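Local coordinates for catalase-3 (Neurospora crassa, PDB 4AJ9), which breaks down hydrogen peroxide to oxygen and water with the help of a bound heme, and probably protects the cell from peroxide, at residues P141-Q146 with P152-S157; H156-S161 with D178-Q183; D114-V119 with P167-A172. One frame throughout, in Å; residues are numbered along the deposited sequence. Where two conformers were deposited one is given.

Contact 1: residues P141-Q146 with P152-S157; sequences PVFFIQ and PDLIHS. With HEM (protoporphyrin IX containing Fe), chain Y.
L154 sends both methyl groups from helix 151-158 against the rings of F143 and F144. CD2 reaches F143 CE2 at 3.6 Å, obliquely to that ring. It also meets F144 CD2 at 3.7 Å. CD1 lies over one face of the F144 ring in a CH-pi contact, 4.1 Å from the centroid and 28° off the normal. L154 can reach both rings because its CG stands anti to the backbone N (chi1 163°), which holds the fork out from the helix. I145 CG2 adds a looser touch on L154 CB at 4.4 Å.

F143 belongs to the heme pocket. The heme vinyl carbon CAB sits over one face of its ring, with F143 CG at 3.7 Å from CAB. F144 CD2 lies over the centre of the opposite face. The ring is thus sandwiched between heme and F144, near the predicted active-site residues N138 and H65. An alanine at F143 is likely to open a gap beside the heme vinyl group and leave L154 CD2 and the F144 ring without the F143 ring they pack against.

Further out, V142 O and F144 O accept hydrogen bonds from the hydroxyls of T189 and S185. L344 of helix 343-360 packs on F143 and I145. Helix 174-182 brings F179 against L154 and I145, and helix 187-193 lines V142 and F144, so this loop after strand 131-138 lies among four helices.

Contact 2: residues H156-S161 with D178-Q183; sequences HSVKPS and DFFSSQ
S157 OG gives its proton to L154 O, one turn back in the same helix. S157 OG also meets F179 CB at 3.2 Å. The contact is a helix-to-helix packing in the catalase fold, between the last turns of helices 151-158 and 174-182. S157 sits over the CB end of F179, with its CB 3.5 Å from F179 CB. The small serine lets the backbones come close: the CA atoms of S157 and F179 are 6.3 Å apart. F179 CG is anti to the backbone N (chi1 -177°), which carries the ring past S157 to D153.

In the conformer given V158 CG2 lies 3.9 Å from F180 CZ, and the two side chains cross at about a right angle. As V158 has a second conformer, this touch is less certain. W177 stacks edge-to-face with F180.

S157 O accepts from S175 OG at the start of helix 174-182, and V158 O from H173 NE2 just before it. D178 turns to the third subunit, where Y397, S400, Y401 and L402 of that chain hold its carboxylate. Where helix 174-182 ends, Q183 CB lies 3.9 Å above one face of the F179 ring, offset toward its rim.

Contact 3: residues D114-V119 with P167-A172; sequences DTARDV and PQAATA
A116 and A169 bring their CA atoms within 6.2 Å and R117 and A170 follow in the same order, but neither segment is a strand. In the catalase fold these are two irregular loops, one between strands 96-104 and 121-128, the other between helices 151-158 and 174-182. Their direct touch is small. A116 CB meets A169 O at 3.5 Å and A169 CB at 3.9 Å.

Two waters do the polar work, since no hydrogen bond joins the loops directly. Water 2 accepts from R117 N at 2.8 Å and donates to A169 O at 2.9 Å. A169 has left-handed backbone angles (phi 51°, psi 51°), which probably help to aim its carbonyl at water 2. Water 1 donates to T171 OG1 at 2.8 Å and, weakly, to R117 O. The two waters thus serve both the N and the O of R117, the O weakly. T171 OG1 is gripped twice, by water 1 and by E467 of helix 454-468.

The side chain of R117 leads elsewhere, and its NH1 bonds A193 O. D118 OD2 receives V106 N and A107 N, which ties this loop to the segment after strand 96-104, while on the other loop Q168 reaches S109 by its side chain and D253 of the second subunit by its backbone N. The second carboxylate oxygen of D118, OD1, takes a weak bond from V119 N at 2.9 Å, bent to 123° at the hydrogen.

All three contacts lie in the catalase domain part of the chain. Both segments of contact 1 fall between those of contact 3. Contact 2 begins between the segments of contact 3 and ends after them. Contacts 1 and 2 share helix 151-158 and their centres are about 9 Å apart. F144 meets F180 between them. Contact 3 is centred about 15 Å from contact 1 and about 13 Å from contact 2. V119 touches F144, and T171 touches V158 and F180. A continuous set of packed side chains therefore runs from the heme pocket at contact 1 to the loops of contact 3. Contacts 1 and 2 also meet the third subunit, and all three meet the second.

Contact 1: residues P141-Q146 with P152-S157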
loop_
_atom_site.group_PDB
_atom_site.type_symbol
_atom_site.label_atom_id
_atom_site.label_comp_id
_atom_site.label_asym_id
_atom_site.label_seq_id
_atom_site.Cartn_x
_atom_site.Cartn_y
_atom_site.Cartn_z
ATOM N N PRO C 141 -22.570 10.253 -26.147
ATOM C CA PRO C 141 -21.785 9.557 -27.178
ATOM C C PRO C 141 -20.467 10.223 -27.537
ATOM O O PRO C 141 -19.723 9.672 -28.341
ATOM C CB PRO C 141 -22.718 9.581 -28.397
ATOM C CG PRO C 141 -23.539 10.810 -28.197
ATOM C CD PRO C 141 -23.775 10.886 -26.705
ATOM N N VAL C 142 -20.191 11.391 -26.970
ATOM C CA VAL C 142 -18.957 12.098 -27.272
ATOM C C VAL C 142 -18.266 12.512 -25.978
ATOM O O VAL C 142 -18.911 12.730 -24.960
ATOM C CB VAL C 142 -19.215 13.358 -28.135
ATOM C CG1 VAL C 142 -19.733 12.962 -29.519
ATOM C CG2 VAL C 142 -20.193 14.301 -27.417
ATOM N N PHE C 143 -16.950 12.631 -26.018
ATOM C CA PHE C 143 -16.225 13.050 -24.834
ATOM C C PHE C 143 -15.619 14.449 -24.979
ATOM O O PHE C 143 -15.531 14.967 -26.084
ATOM C CB PHE C 143 -15.169 12.026 -24.448
ATOM C CG PHE C 143 -14.797 12.089 -22.995
ATOM C CD1 PHE C 143 -15.678 11.633 -22.027
ATOM C CD2 PHE C 143 -13.601 12.643 -22.598
ATOM C CE1 PHE C 143 -15.350 11.702 -20.685
ATOM C CE2 PHE C 143 -13.269 12.726 -21.261
ATOM C CZ PHE C 143 -14.145 12.258 -20.298
ATOM N N PHE C 144 -15.194 15.041 -23.862
ATOM C CA PHE C 144 -14.763 16.446 -23.824
ATOM C C PHE C 144 -13.487 16.761 -24.588
ATOM O O PHE C 144 -13.307 17.882 -25.076
ATOM C CB PHE C 144 -14.510 16.909 -22.382
ATOM C CG PHE C 144 -15.736 16.946 -21.515
ATOM C CD1 PHE C 144 -16.612 18.028 -21.560
ATOM C CD2 PHE C 144 -15.990 15.924 -20.622
ATOM C CE1 PHE C 144 -17.729 18.073 -20.730
ATOM C CE2 PHE C 144 -17.109 15.960 -19.790
ATOM C CZ PHE C 144 -17.972 17.033 -19.842
ATOM N N ILE C 145 -12.578 15.801 -24.651
ATOM C CA ILE C 145 -11.231 16.096 -25.117
ATOM C C ILE C 145 -10.795 15.056 -26.120
ATOM O O ILE C 145 -11.370 13.979 -26.176
ATOM C CB ILE C 145 -10.224 16.136 -23.958
ATOM C CG1 ILE C 145 -10.320 14.833 -23.155
ATOM C CG2 ILE C 145 -10.497 17.356 -23.053
ATOM C CD1 ILE C 145 -9.247 14.646 -22.135
ATOM N N GLN C 146 -9.778 15.393 -26.905
ATOM C CA GLN C 146 -9.396 14.592 -28.069
ATOM C C GLN C 146 -8.098 13.820 -27.853
ATOM O O GLN C 146 -7.688 13.038 -28.693
ATOM C CB GLN C 146 -9.255 15.494 -29.301
ATOM C CG GLN C 146 -10.506 16.299 -29.615
ATOM C CD GLN C 146 -10.344 17.197 -30.822
ATOM O OE1 GLN C 146 -9.440 18.035 -30.869
ATOM N NE2 GLN C 146 -11.223 17.030 -31.808
ATOM N N PRO C 152 -6.241 14.689 -17.031
ATOM C CA PRO C 152 -6.077 15.271 -15.695
ATOM C C PRO C 152 -6.426 16.749 -15.687
ATOM O O PRO C 152 -6.876 17.271 -14.668
ATOM C CB PRO C 152 -4.583 15.090 -15.411
ATOM C CG PRO C 152 -4.202 13.888 -16.201
ATOM C CD PRO C 152 -5.015 14.016 -17.490
ATOM N N ASP C 153 -6.236 17.412 -16.819
ATOM C CA ASP C 153 -6.653 18.807 -16.946
ATOM C C ASP C 153 -8.168 18.993 -16.868
ATOM O O ASP C 153 -8.664 19.768 -16.053
ATOM C CB ASP C 153 -6.110 19.413 -18.243
ATOM C CG ASP C 153 -4.596 19.409 -18.286
ATOM O OD1 ASP C 153 -3.985 20.104 -17.448
ATOM O OD2 ASP C 153 -4.023 18.710 -19.146
ATOM N N LEU C 154 -8.892 18.303 -17.737
ATOM C CA LEU C 154 -10.354 18.291 -17.678
ATOM C C LEU C 154 -10.870 17.966 -16.279
ATOM O O LEU C 154 -11.674 18.702 -15.703
ATOM C CB LEU C 154 -10.904 17.254 -18.659
ATOM C CG LEU C 154 -12.358 16.836 -18.423
ATOM C CD1 LEU C 154 -13.329 17.946 -18.876
ATOM C CD2 LEU C 154 -12.656 15.516 -19.131
ATOM N N ILE C 155 -10.420 16.841 -15.741
ATOM C CA ILE C 155 -10.942 16.368 -14.463
ATOM C C ILE C 155 -10.636 17.347 -13.322
ATOM O O ILE C 155 -11.525 17.677 -12.517
ATOM C CB ILE C 155 -10.408 14.979 -14.141
ATOM C CG1 ILE C 155 -10.871 13.980 -15.214
ATOM C CG2 ILE C 155 -10.865 14.556 -12.746
ATOM C CD1 ILE C 155 -12.402 13.943 -15.405
ATOM N N HIS C 156 -9.392 17.818 -13.249
ATOM C CA HIS C 156 -9.033 18.822 -12.250
ATOM C C HIS C 156 -9.943 20.057 -12.307
ATOM O O HIS C 156 -10.343 20.588 -11.273
ATOM C CB HIS C 156 -7.585 19.283 -12.425
ATOM C CG HIS C 156 -6.573 18.326 -11.881
ATOM N ND1 HIS C 156 -5.227 18.621 -11.821
ATOM C CD2 HIS C 156 -6.708 17.073 -11.388
ATOM C CE1 HIS C 156 -4.577 17.591 -11.305
ATOM N NE2 HIS C 156 -5.451 16.634 -11.045
ATOM N N SER C 157 -10.261 20.507 -13.519
ATOM C CA SER C 157 -11.025 21.738 -13.686
ATOM C C SER C 157 -12.475 21.547 -13.249
ATOM O O SER C 157 -13.106 22.477 -12.727
ATOM C CB SER C 157 -10.978 22.217 -15.151
ATOM O OG SER C 157 -11.944 21.547 -15.960
HETATM C CHA HEM Y . -13.407 5.367 -14.765
HETATM C CHB HEM Y . -15.826 6.076 -18.929
HETATM C CHC HEM Y . -12.136 8.753 -20.567
HETATM C CHD HEM Y . -9.425 7.311 -16.821
HETATM C C1A HEM Y . -14.409 5.355 -15.720
HETATM C C2A HEM Y . -15.724 4.738 -15.593
HETATM C C3A HEM Y . -16.392 4.951 -16.741
HETATM C C4A HEM Y . -15.521 5.687 -17.636
HETATM C CMA HEM Y . -17.827 4.490 -17.093
HETATM C CAA HEM Y . -16.257 4.017 -14.326
HETATM C CBA HEM Y . -16.142 2.501 -14.443
HETATM C CGA HEM Y . -16.775 1.882 -13.224
HETATM O O1A HEM Y . -16.035 1.345 -12.364
HETATM O O2A HEM Y . -18.029 1.934 -13.104
HETATM C C1B HEM Y . -15.011 6.817 -19.763
HETATM C C2B HEM Y . -15.282 7.138 -21.153
HETATM C C3B HEM Y . -14.273 7.899 -21.606
HETATM C C4B HEM Y . -13.323 8.055 -20.522
HETATM C CMB HEM Y . -16.554 6.666 -21.894
HETATM C CAB HEM Y . -14.049 8.482 -23.022
HETATM C CBB HEM Y . -14.589 7.892 -24.095
HETATM C C1C HEM Y . -11.066 8.520 -19.736
HETATM C C2C HEM Y . -9.681 8.879 -20.001
HETATM C C3C HEM Y . -8.958 8.492 -18.947
HETATM C C4C HEM Y . -9.838 7.839 -18.012
HETATM C CMC HEM Y . -9.173 9.625 -21.249
HETATM C CAC HEM Y . -7.441 8.592 -18.736
HETATM C CBC HEM Y . -6.629 8.499 -19.790
HETATM C C1D HEM Y . -10.226 6.676 -15.918
HETATM C C2D HEM Y . -9.760 6.137 -14.667
HETATM C C3D HEM Y . -11.002 5.533 -14.025
HETATM C C4D HEM Y . -12.087 5.759 -14.954
HETATM C CMD HEM Y . -8.316 6.181 -14.126
HETATM C CAD HEM Y . -11.076 4.810 -12.671
HETATM C CBD HEM Y . -10.992 3.316 -12.964
HETATM C CGD HEM Y . -10.937 2.552 -11.667
HETATM O O1D HEM Y . -11.272 1.344 -11.680
HETATM O O2D HEM Y . -10.590 3.162 -10.624
HETATM N NA HEM Y . -14.326 5.916 -16.978
HETATM N NB HEM Y . -13.811 7.388 -19.421
HETATM N NC HEM Y . -11.120 7.884 -18.515
HETATM N ND HEM Y . -11.587 6.434 -16.060
HETATM FE FE HEM Y . -12.712 6.812 -17.796
#

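Contact 2: residues H156-S161 with D178-Q183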
loop_
_atom_site.group_PDB
_atom_site.type_symbol
_atom_site.label_atom_id
_atom_site.label_comp_id
_atom_site.label_asym_id
_atom_site.label_seq_id
_atom_site.Cartn_x
_atom_site.Cartn_y
_atom_site.Cartn_z
ATOM N N HIS C 156 -9.392 17.818 -13.249
ATOM C CA HIS C 156 -9.033 18.822 -12.250
ATOM C C HIS C 156 -9.943 20.057 -12.307
ATOM O O HIS C 156 -10.343 20.588 -11.273
ATOM C CB HIS C 156 -7.585 19.283 -12.425
ATOM C CG HIS C 156 -6.573 18.326 -11.881
ATOM N ND1 HIS C 156 -5.227 18.621 -11.821
ATOM C CD2 HIS C 156 -6.708 17.073 -11.388
ATOM C CE1 HIS C 156 -4.577 17.591 -11.305
ATOM N NE2 HIS C 156 -5.451 16.634 -11.045
ATOM N N SER C 157 -10.261 20.507 -13.519
ATOM C CA SER C 157 -11.025 21.738 -13.686
ATOM C C SER C 157 -12.475 21.547 -13.249
ATOM O O SER C 157 -13.106 22.477 -12.727
ATOM C CB SER C 157 -10.978 22.217 -15.151
ATOM O OG SER C 157 -11.944 21.547 -15.960
ATOM N N VAL C 158 -12.987 20.339 -13.458
ATOM C CA VAL C 158 -14.379 20.016 -13.157
ATOM C C VAL C 158 -14.596 19.628 -11.683
ATOM O O VAL C 158 -15.643 19.915 -11.095
ATOM C CB VAL C 158 -14.886 18.923 -14.119
ATOM C CG1 VAL C 158 -16.128 18.246 -13.589
ATOM C CG2 VAL C 158 -15.131 19.526 -15.506
ATOM N N LYS C 159 -13.595 19.001 -11.081
ATOM C CA LYS C 159 -13.660 18.632 -9.664
ATOM C C LYS C 159 -13.509 19.866 -8.752
ATOM O O LYS C 159 -13.204 20.966 -9.225
ATOM C CB LYS C 159 -12.666 17.502 -9.351
ATOM C CG LYS C 159 -13.288 16.117 -9.521
ATOM C CD LYS C 159 -12.272 14.988 -9.430
ATOM C CE LYS C 159 -12.918 13.613 -9.645
ATOM N NZ LYS C 159 -13.705 13.076 -8.478
ATOM N N PRO C 160 -13.763 19.710 -7.443
ATOM C CA PRO C 160 -13.799 20.920 -6.601
ATOM C C PRO C 160 -12.494 21.709 -6.611
ATOM O O PRO C 160 -11.419 21.133 -6.769
ATOM C CB PRO C 160 -14.040 20.358 -5.188
ATOM C CG PRO C 160 -14.725 19.020 -5.426
ATOM C CD PRO C 160 -14.064 18.486 -6.679
ATOM N N SER C 161 -12.601 23.026 -6.445
ATOM C CA SER C 161 -11.430 23.893 -6.304
ATOM C C SER C 161 -10.486 23.318 -5.257
ATOM O O SER C 161 -10.923 22.872 -4.190
ATOM C CB SER C 161 -11.857 25.310 -5.910
ATOM O OG SER C 161 -10.785 26.228 -6.019
ATOM N N ASP C 178 -13.928 27.934 -17.225
ATOM C CA ASP C 178 -12.636 28.389 -17.750
ATOM C C ASP C 178 -12.088 27.318 -18.693
ATOM O O ASP C 178 -11.683 27.618 -19.814
ATOM C CB ASP C 178 -11.654 28.653 -16.594
ATOM C CG ASP C 178 -10.268 29.097 -17.062
ATOM O OD1 ASP C 178 -10.119 29.564 -18.205
ATOM O OD2 ASP C 178 -9.310 28.989 -16.260
ATOM N N PHE C 179 -12.089 26.064 -18.244
ATOM C CA PHE C 179 -11.594 24.973 -19.082
ATOM C C PHE C 179 -12.435 24.751 -20.342
ATOM O O PHE C 179 -11.889 24.581 -21.426
ATOM C CB PHE C 179 -11.478 23.655 -18.307
ATOM C CG PHE C 179 -10.893 22.533 -19.127
ATOM C CD1 PHE C 179 -9.519 22.417 -19.281
ATOM C CD2 PHE C 179 -11.715 21.613 -19.763
ATOM C CE1 PHE C 179 -8.963 21.395 -20.049
ATOM C CE2 PHE C 179 -11.171 20.584 -20.533
ATOM C CZ PHE C 179 -9.788 20.477 -20.674
ATOM N N PHE C 180 -13.756 24.758 -20.197
ATOM C CA PHE C 180 -14.653 24.523 -21.327
ATOM C C PHE C 180 -14.431 25.558 -22.417
ATOM O O PHE C 180 -14.535 25.264 -23.608
ATOM C CB PHE C 180 -16.114 24.593 -20.868
ATOM C CG PHE C 180 -16.508 23.509 -19.902
ATOM C CD1 PHE C 180 -15.864 22.280 -19.912
ATOM C CD2 PHE C 180 -17.530 23.719 -18.992
ATOM C CE1 PHE C 180 -16.244 21.273 -19.035
ATOM C CE2 PHE C 180 -17.898 22.722 -18.100
ATOM C CZ PHE C 180 -17.254 21.497 -18.129
ATOM N N SER C 181 -14.131 26.779 -22.002
ATOM C CA SER C 181 -14.006 27.877 -22.943
ATOM C C SER C 181 -12.576 28.023 -23.464
ATOM O O SER C 181 -12.356 28.556 -24.549
ATOM C CB SER C 181 -14.529 29.182 -22.330
ATOM O OG SER C 181 -13.793 29.563 -21.177
ATOM N N SER C 182 -11.612 27.539 -22.687
ATOM C CA SER C 182 -10.206 27.560 -23.082
ATOM C C SER C 182 -9.861 26.387 -23.995
ATOM O O SER C 182 -8.863 26.425 -24.710
ATOM C CB SER C 182 -9.309 27.502 -21.848
ATOM O OG SER C 182 -9.359 28.710 -21.110
ATOM N N GLN C 183 -10.698 25.352 -23.955
ATOM C CA GLN C 183 -10.470 24.088 -24.662
ATOM C C GLN C 183 -11.749 23.692 -25.399
ATOM O O GLN C 183 -12.495 22.824 -24.938
ATOM C CB GLN C 183 -10.104 22.995 -23.642
ATOM C CG GLN C 183 -9.654 21.663 -24.245
ATOM C CD GLN C 183 -8.313 21.793 -24.923
ATOM O OE1 GLN C 183 -7.268 21.536 -24.317
ATOM N NE2 GLN C 183 -8.329 22.232 -26.182
#

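Contact 3: residues D114-V119 with P167-A172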
loop_
_atom_site.group_PDB
_atom_site.type_symbol
_atom_site.label_atom_id
_atom_site.label_comp_id
_atom_site.label_asym_id
_atom_site.label_seq_id
_atom_site.Cartn_x
_atom_site.Cartn_y
_atom_site.Cartn_z
ATOM N N ASP C 114 -26.850 11.140 -6.515
ATOM C CA ASP C 114 -27.143 10.516 -7.801
ATOM C C ASP C 114 -27.651 11.536 -8.825
ATOM O O ASP C 114 -27.360 11.419 -10.014
ATOM C CB ASP C 114 -28.186 9.407 -7.639
ATOM C CG ASP C 114 -27.613 8.124 -7.041
ATOM O OD1 ASP C 114 -26.368 7.954 -7.018
ATOM O OD2 ASP C 114 -28.428 7.270 -6.607
ATOM N N THR C 115 -28.411 12.525 -8.362
ATOM C CA THR C 115 -29.036 13.488 -9.273
ATOM C C THR C 115 -28.297 14.819 -9.416
ATOM O O THR C 115 -28.899 15.834 -9.787
ATOM C CB THR C 115 -30.550 13.730 -8.935
ATOM O OG1 THR C 115 -30.679 14.298 -7.618
ATOM C CG2 THR C 115 -31.319 12.424 -8.992
ATOM N N ALA C 116 -26.996 14.827 -9.135
ATOM C CA ALA C 116 -26.148 15.924 -9.601
ATOM C C ALA C 116 -26.246 15.965 -11.124
ATOM O O ALA C 116 -26.484 14.934 -11.736
ATOM C CB ALA C 116 -24.701 15.681 -9.201
ATOM N N ARG C 117 -26.048 17.130 -11.739
ATOM C CA ARG C 117 -25.902 17.181 -13.207
ATOM C C ARG C 117 -24.489 16.741 -13.611
ATOM O O ARG C 117 -23.502 17.284 -13.119
ATOM C CB ARG C 117 -26.177 18.590 -13.758
ATOM C CG ARG C 117 -25.889 18.697 -15.260
ATOM C CD ARG C 117 -26.122 20.095 -15.816
ATOM N NE ARG C 117 -27.488 20.594 -15.615
ATOM C CZ ARG C 117 -28.550 20.199 -16.314
ATOM N NH1 ARG C 117 -28.425 19.266 -17.249
ATOM N NH2 ARG C 117 -29.746 20.726 -16.065
ATOM N N ASP C 118 -24.383 15.771 -14.517
ATOM C CA ASP C 118 -23.073 15.226 -14.866
ATOM C C ASP C 118 -23.192 14.235 -16.005
ATOM O O ASP C 118 -24.275 13.718 -16.284
ATOM C CB ASP C 118 -22.466 14.521 -13.644
ATOM C CG ASP C 118 -20.948 14.502 -13.664
ATOM O OD1 ASP C 118 -20.348 14.982 -14.648
ATOM O OD2 ASP C 118 -20.353 13.992 -12.682
ATOM N N VAL C 119 -22.079 13.977 -16.677
ATOM C CA VAL C 119 -22.003 12.825 -17.566
ATOM C C VAL C 119 -22.199 11.593 -16.676
ATOM O O VAL C 119 -21.947 11.672 -15.476
ATOM C CB VAL C 119 -20.636 12.778 -18.256
ATOM C CG1 VAL C 119 -20.474 11.512 -19.081
ATOM C CG2 VAL C 119 -20.448 14.005 -19.122
ATOM N N PRO C 167 -16.843 23.211 -5.481
ATOM C CA PRO C 167 -18.085 22.571 -5.047
ATOM C C PRO C 167 -18.114 21.078 -5.371
ATOM O O PRO C 167 -17.447 20.634 -6.308
ATOM C CB PRO C 167 -19.127 23.269 -5.921
ATOM C CG PRO C 167 -18.415 23.390 -7.236
ATOM C CD PRO C 167 -16.933 23.626 -6.898
ATOM N N GLN C 168 -18.910 20.334 -4.609
ATOM C CA GLN C 168 -19.078 18.898 -4.780
ATOM C C GLN C 168 -19.924 18.562 -6.008
ATOM O O GLN C 168 -20.999 19.144 -6.211
ATOM C CB GLN C 168 -19.775 18.322 -3.538
ATOM C CG GLN C 168 -19.930 16.809 -3.548
ATOM C CD GLN C 168 -18.601 16.085 -3.691
ATOM O OE1 GLN C 168 -18.535 15.002 -4.279
ATOM N NE2 GLN C 168 -17.527 16.681 -3.152
ATOM N N ALA C 169 -19.434 17.635 -6.826
ATOM C CA ALA C 169 -20.254 17.040 -7.883
ATOM C C ALA C 169 -20.930 18.104 -8.742
ATOM O O ALA C 169 -22.141 18.062 -8.949
ATOM C CB ALA C 169 -21.315 16.130 -7.266
ATOM N N ALA C 170 -20.161 19.057 -9.244
ATOM C CA ALA C 170 -20.772 20.134 -10.012
ATOM C C ALA C 170 -19.801 20.799 -10.976
ATOM O O ALA C 170 -18.640 21.027 -10.652
ATOM C CB ALA C 170 -21.359 21.157 -9.070
ATOM N N THR C 171 -20.289 21.104 -12.171
ATOM C CA THR C 171 -19.510 21.870 -13.132
ATOM C C THR C 171 -19.760 23.362 -12.959
ATOM O O THR C 171 -19.146 24.188 -13.630
ATOM C CB THR C 171 -19.838 21.459 -14.566
ATOM O OG1 THR C 171 -21.263 21.415 -14.737
ATOM C CG2 THR C 171 -19.251 20.085 -14.876
ATOM N N ALA C 172 -20.649 23.709 -12.034
ATOM C CA ALA C 172 -21.059 25.106 -11.848
ATOM C C ALA C 172 -20.061 25.910 -11.029
ATOM O O ALA C 172 -20.372 26.358 -9.930
ATOM C CB ALA C 172 -22.460 25.174 -11.202
HETATM O O HOH W 1 -22.589 19.082 -15.571
HETATM O O HOH W 2 -24.505 18.996 -10.377
#